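PDB 3S99: purine-binding protein BAB2_0673 from Brucella melitensis biovar Abortus, which binds adenine and probably other purines such as guanine, and may belong to an ABC-type system that takes them up. Local coordinates for residues D210-T216 with I230-Q235. Sequence-based numbering, arbitrary orientation.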
ATOM      1  N   ASP A 210      19.635   1.432  10.267  1.00 25.91           N
ATOM      2  CA  ASP A 210      19.150   0.775  11.475  1.00 26.06           C
ATOM      3  C   ASP A 210      17.622   0.661  11.563  1.00 24.58           C
ATOM      4  O   ASP A 210      17.092   0.203  12.574  1.00 24.82           O
ATOM      5  CB  ASP A 210      19.830   1.372  12.725  1.00 27.50           C
ATOM      6  CG  ASP A 210      19.538   2.847  12.924  1.00 28.31           C
ATOM      7  OD1 ASP A 210      18.733   3.417  12.167  1.00 26.48           O
ATOM      8  OD2 ASP A 210      20.116   3.431  13.857  1.00 27.99           O
ATOM      9  N   ILE A 211      16.932   1.013  10.470  1.00 23.13           N
ATOM     10  CA  ILE A 211      15.496   0.770  10.292  1.00 21.52           C
ATOM     11  C   ILE A 211      15.251   0.235   8.867  1.00 20.53           C
ATOM     12  O   ILE A 211      15.890   0.688   7.926  1.00 20.64           O
ATOM     13  CB  ILE A 211      14.648   2.087  10.503  1.00 21.23           C
ATOM     14  CG1 ILE A 211      14.839   2.662  11.921  1.00 22.89           C
ATOM     15  CG2 ILE A 211      13.145   1.826  10.278  1.00 19.68           C
ATOM     16  CD1 ILE A 211      13.937   2.025  12.992  1.00 22.86           C
ATOM     17  N   ILE A 212      14.344  -0.730   8.711  1.00 19.63           N
ATOM     18  CA  ILE A 212      13.981  -1.278   7.380  1.00 18.53           C
ATOM     19  C   ILE A 212      12.505  -1.056   7.105  1.00 17.29           C
ATOM     20  O   ILE A 212      11.641  -1.239   7.977  1.00 16.18           O
ATOM     21  CB  ILE A 212      14.300  -2.772   7.252  1.00 19.32           C
ATOM     22  CG1 ILE A 212      15.813  -3.010   7.159  1.00 19.94           C
ATOM     23  CG2 ILE A 212      13.585  -3.380   6.041  1.00 19.79           C
ATOM     24  CD1 ILE A 212      16.512  -2.377   5.935  1.00 19.49           C
ATOM     25  N   THR A 213      12.218  -0.620   5.900  1.00 16.65           N
ATOM     26  CA  THR A 213      10.857  -0.483   5.471  1.00 16.48           C
ATOM     27  C   THR A 213      10.787  -0.764   3.986  1.00 16.62           C
ATOM     28  O   THR A 213      11.809  -0.669   3.272  1.00 17.06           O
ATOM     29  CB  THR A 213      10.349   0.966   5.756  1.00 16.42           C
ATOM     30  OG1 THR A 213       8.921   1.004   5.609  1.00 16.17           O
ATOM     31  CG2 THR A 213      10.979   1.921   4.812  1.00 14.61           C
ATOM     32  N   GLN A 214       9.587  -1.019   3.498  1.00 15.96           N
ATOM     33  CA  GLN A 214       9.425  -1.491   2.105  1.00 16.73           C
ATOM     34  C   GLN A 214       8.128  -1.080   1.440  1.00 15.68           C
ATOM     35  O   GLN A 214       7.145  -0.796   2.116  1.00 15.49           O
ATOM     36  CB  GLN A 214       9.507  -3.013   2.051  1.00 17.26           C
ATOM     37  CG  GLN A 214       8.233  -3.685   2.543  1.00 17.42           C
ATOM     38  CD  GLN A 214       8.407  -5.141   2.787  1.00 19.65           C
ATOM     39  OE1 GLN A 214       9.335  -5.559   3.503  1.00 21.40           O
ATOM     40  NE2 GLN A 214       7.501  -5.944   2.227  1.00 18.39           N
ATOM     41  N   HIS A 215       8.138  -1.078   0.101  1.00 15.68           N
ATOM     42  CA  HIS A 215       6.903  -1.047  -0.685  1.00 15.90           C
ATOM     43  C   HIS A 215       6.758  -2.264  -1.602  1.00 16.50           C
ATOM     44  O   HIS A 215       6.069  -2.219  -2.627  1.00 16.37           O
ATOM     45  CB  HIS A 215       6.835   0.235  -1.493  1.00 15.90           C
ATOM     46  CG  HIS A 215       5.443   0.708  -1.773  1.00 17.14           C
ATOM     47  ND1 HIS A 215       5.047   2.016  -1.550  1.00 17.17           N
ATOM     48  CD2 HIS A 215       4.372   0.077  -2.319  1.00 17.20           C
ATOM     49  CE1 HIS A 215       3.784   2.156  -1.919  1.00 15.21           C
ATOM     50  NE2 HIS A 215       3.357   1.004  -2.411  1.00 15.57           N
ATOM     51  N   THR A 216       7.413  -3.357  -1.221  1.00 16.93           N
ATOM     52  CA  THR A 216       7.212  -4.661  -1.853  1.00 16.45           C
ATOM     53  C   THR A 216       6.259  -5.500  -0.979  1.00 16.45           C
ATOM     54  O   THR A 216       5.871  -5.084   0.132  1.00 15.89           O
ATOM     55  CB  THR A 216       8.556  -5.348  -2.024  1.00 18.21           C
ATOM     56  OG1 THR A 216       9.192  -5.474  -0.731  1.00 16.95           O
ATOM     57  CG2 THR A 216       9.449  -4.528  -3.021  1.00 17.11           C
ATOM     58  N   ILE A 230      17.391  -5.872  13.536  1.00 28.60           N
ATOM     59  CA  ILE A 230      17.083  -4.527  13.009  1.00 26.51           C
ATOM     60  C   ILE A 230      15.574  -4.317  12.970  1.00 24.90           C
ATOM     61  O   ILE A 230      14.831  -5.157  12.471  1.00 24.29           O
ATOM     62  CB  ILE A 230      17.696  -4.318  11.579  1.00 26.75           C
ATOM     63  CG1 ILE A 230      19.231  -4.332  11.661  1.00 28.19           C
ATOM     64  CG2 ILE A 230      17.208  -3.021  10.929  1.00 25.07           C
ATOM     65  CD1 ILE A 230      19.821  -3.244  12.600  1.00 27.51           C
ATOM     66  N   LYS A 231      15.137  -3.199  13.533  1.00 22.93           N
ATOM     67  CA  LYS A 231      13.732  -2.899  13.653  1.00 22.44           C
ATOM     68  C   LYS A 231      13.162  -2.460  12.296  1.00 20.30           C
ATOM     69  O   LYS A 231      13.862  -1.873  11.460  1.00 19.24           O
ATOM     70  CB  LYS A 231      13.500  -1.872  14.775  1.00 22.49           C
ATOM     71  CG  LYS A 231      13.876  -2.454  16.173  1.00 25.26           C
ATOM     72  CD  LYS A 231      13.298  -1.679  17.342  1.00 25.32           C
ATOM     73  CE  LYS A 231      13.552  -2.375  18.735  1.00 26.18           C
ATOM     74  NZ  LYS A 231      13.236  -1.482  19.927  1.00 25.24           N
ATOM     75  N   ALA A 232      11.902  -2.782  12.068  1.00 19.53           N
ATOM     76  CA  ALA A 232      11.316  -2.653  10.725  1.00 19.32           C
ATOM     77  C   ALA A 232       9.821  -2.374  10.762  1.00 18.72           C
ATOM     78  O   ALA A 232       9.174  -2.514  11.806  1.00 19.14           O
ATOM     79  CB  ALA A 232      11.599  -3.958   9.933  1.00 19.30           C
ATOM     80  N   PHE A 233       9.265  -1.977   9.630  1.00 18.12           N
ATOM     81  CA  PHE A 233       7.801  -1.826   9.513  1.00 17.34           C
ATOM     82  C   PHE A 233       7.235  -2.910   8.604  1.00 17.97           C
ATOM     83  O   PHE A 233       7.784  -3.193   7.548  1.00 18.57           O
ATOM     84  CB  PHE A 233       7.446  -0.433   8.995  1.00 16.08           C
ATOM     85  CG  PHE A 233       7.990   0.699   9.883  1.00 15.47           C
ATOM     86  CD1 PHE A 233       7.319   1.077  11.037  1.00 14.47           C
ATOM     87  CD2 PHE A 233       9.174   1.350   9.559  1.00 13.27           C
ATOM     88  CE1 PHE A 233       7.818   2.116  11.878  1.00 11.84           C
ATOM     89  CE2 PHE A 233       9.666   2.394  10.351  1.00 13.18           C
ATOM     90  CZ  PHE A 233       9.014   2.762  11.515  1.00 13.42           C
ATOM     91  N   GLY A 234       6.125  -3.519   9.013  1.00 18.22           N
ATOM     92  CA  GLY A 234       5.387  -4.386   8.119  1.00 18.46           C
ATOM     93  C   GLY A 234       4.626  -3.610   7.071  1.00 17.79           C
ATOM     94  O   GLY A 234       4.372  -2.412   7.219  1.00 17.61           O
ATOM     95  N   GLN A 235       4.231  -4.325   6.021  1.00 16.66           N
ATOM     96  CA  GLN A 235       3.615  -3.737   4.856  1.00 16.35           C
ATOM     97  C   GLN A 235       2.357  -4.480   4.485  1.00 16.03           C
ATOM     98  O   GLN A 235       2.415  -5.686   4.279  1.00 16.49           O
ATOM     99  CB  GLN A 235       4.600  -3.842   3.678  1.00 17.23           C
ATOM    100  CG  GLN A 235       4.089  -3.368   2.284  1.00 15.59           C
ATOM    101  CD  GLN A 235       3.707  -1.912   2.179  1.00 16.64           C
ATOM    102  OE1 GLN A 235       3.772  -1.121   3.159  1.00 16.07           O
ATOM    103  NE2 GLN A 235       3.315  -1.523   0.962  1.00 14.82           N
TER
HETATM  104  O   HOH W   1      16.843  -1.173  14.881  1.00 22.36           O
HETATM  105  O   HOH W   2       7.715  -1.371   5.389  1.00 13.94           O
HETATM  106  O   HOH W   3      10.070  -3.844   5.774  1.00 21.76           O
HETATM  107  O   HOH W   4       3.107  -3.538  -0.838  1.00 17.09           O
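Both polar backbone atoms of Ile-212 are bonded to the neighbouring strand: its N donates to Lys-231 O (3.0 Å), and its O accepts from Phe-233 N (3.0 Å). Strands 211-214 and 231-235 thus pair in parallel, joined by helix 220-227 in a beta-alpha-beta unit. On one face of the sheet, partly covered by helix 132-146, the beta-branched Ile-211 butts its CG2 against CE2 of the broad, tilted Phe-233 ring at 3.5 Å. On the other, the small methyl of Ala-232 lets the broader Ile-212 lie close, CB to CB 4.0 Å, while CG2 of Ile-230 meets Ile-212 CG1; helix 194-206 packs on both isoleucines.

Toward the C-terminal ends the strands part, and one water takes the N-H of Gln-214 and also bonds to Phe-233 O. Gln-235 fills the gap, folded about CB-CG (chi2 62°), its CB against Gln-214 CG (3.8 Å), its CG against Thr-216 O (3.3 Å) and its NE2 over one face of the His-215 ring. Gln-214 NE2 binds Thr-216 O from above the carbonyl plane. His-215 NE2 hydrogen-bonds to Glu-162, another residue of the adenine pocket. With water also bridging Asp-210 O and Lys-231 N, an apolar, directly bonded middle lies between hydrated ends, the C-terminal one beside the ligand.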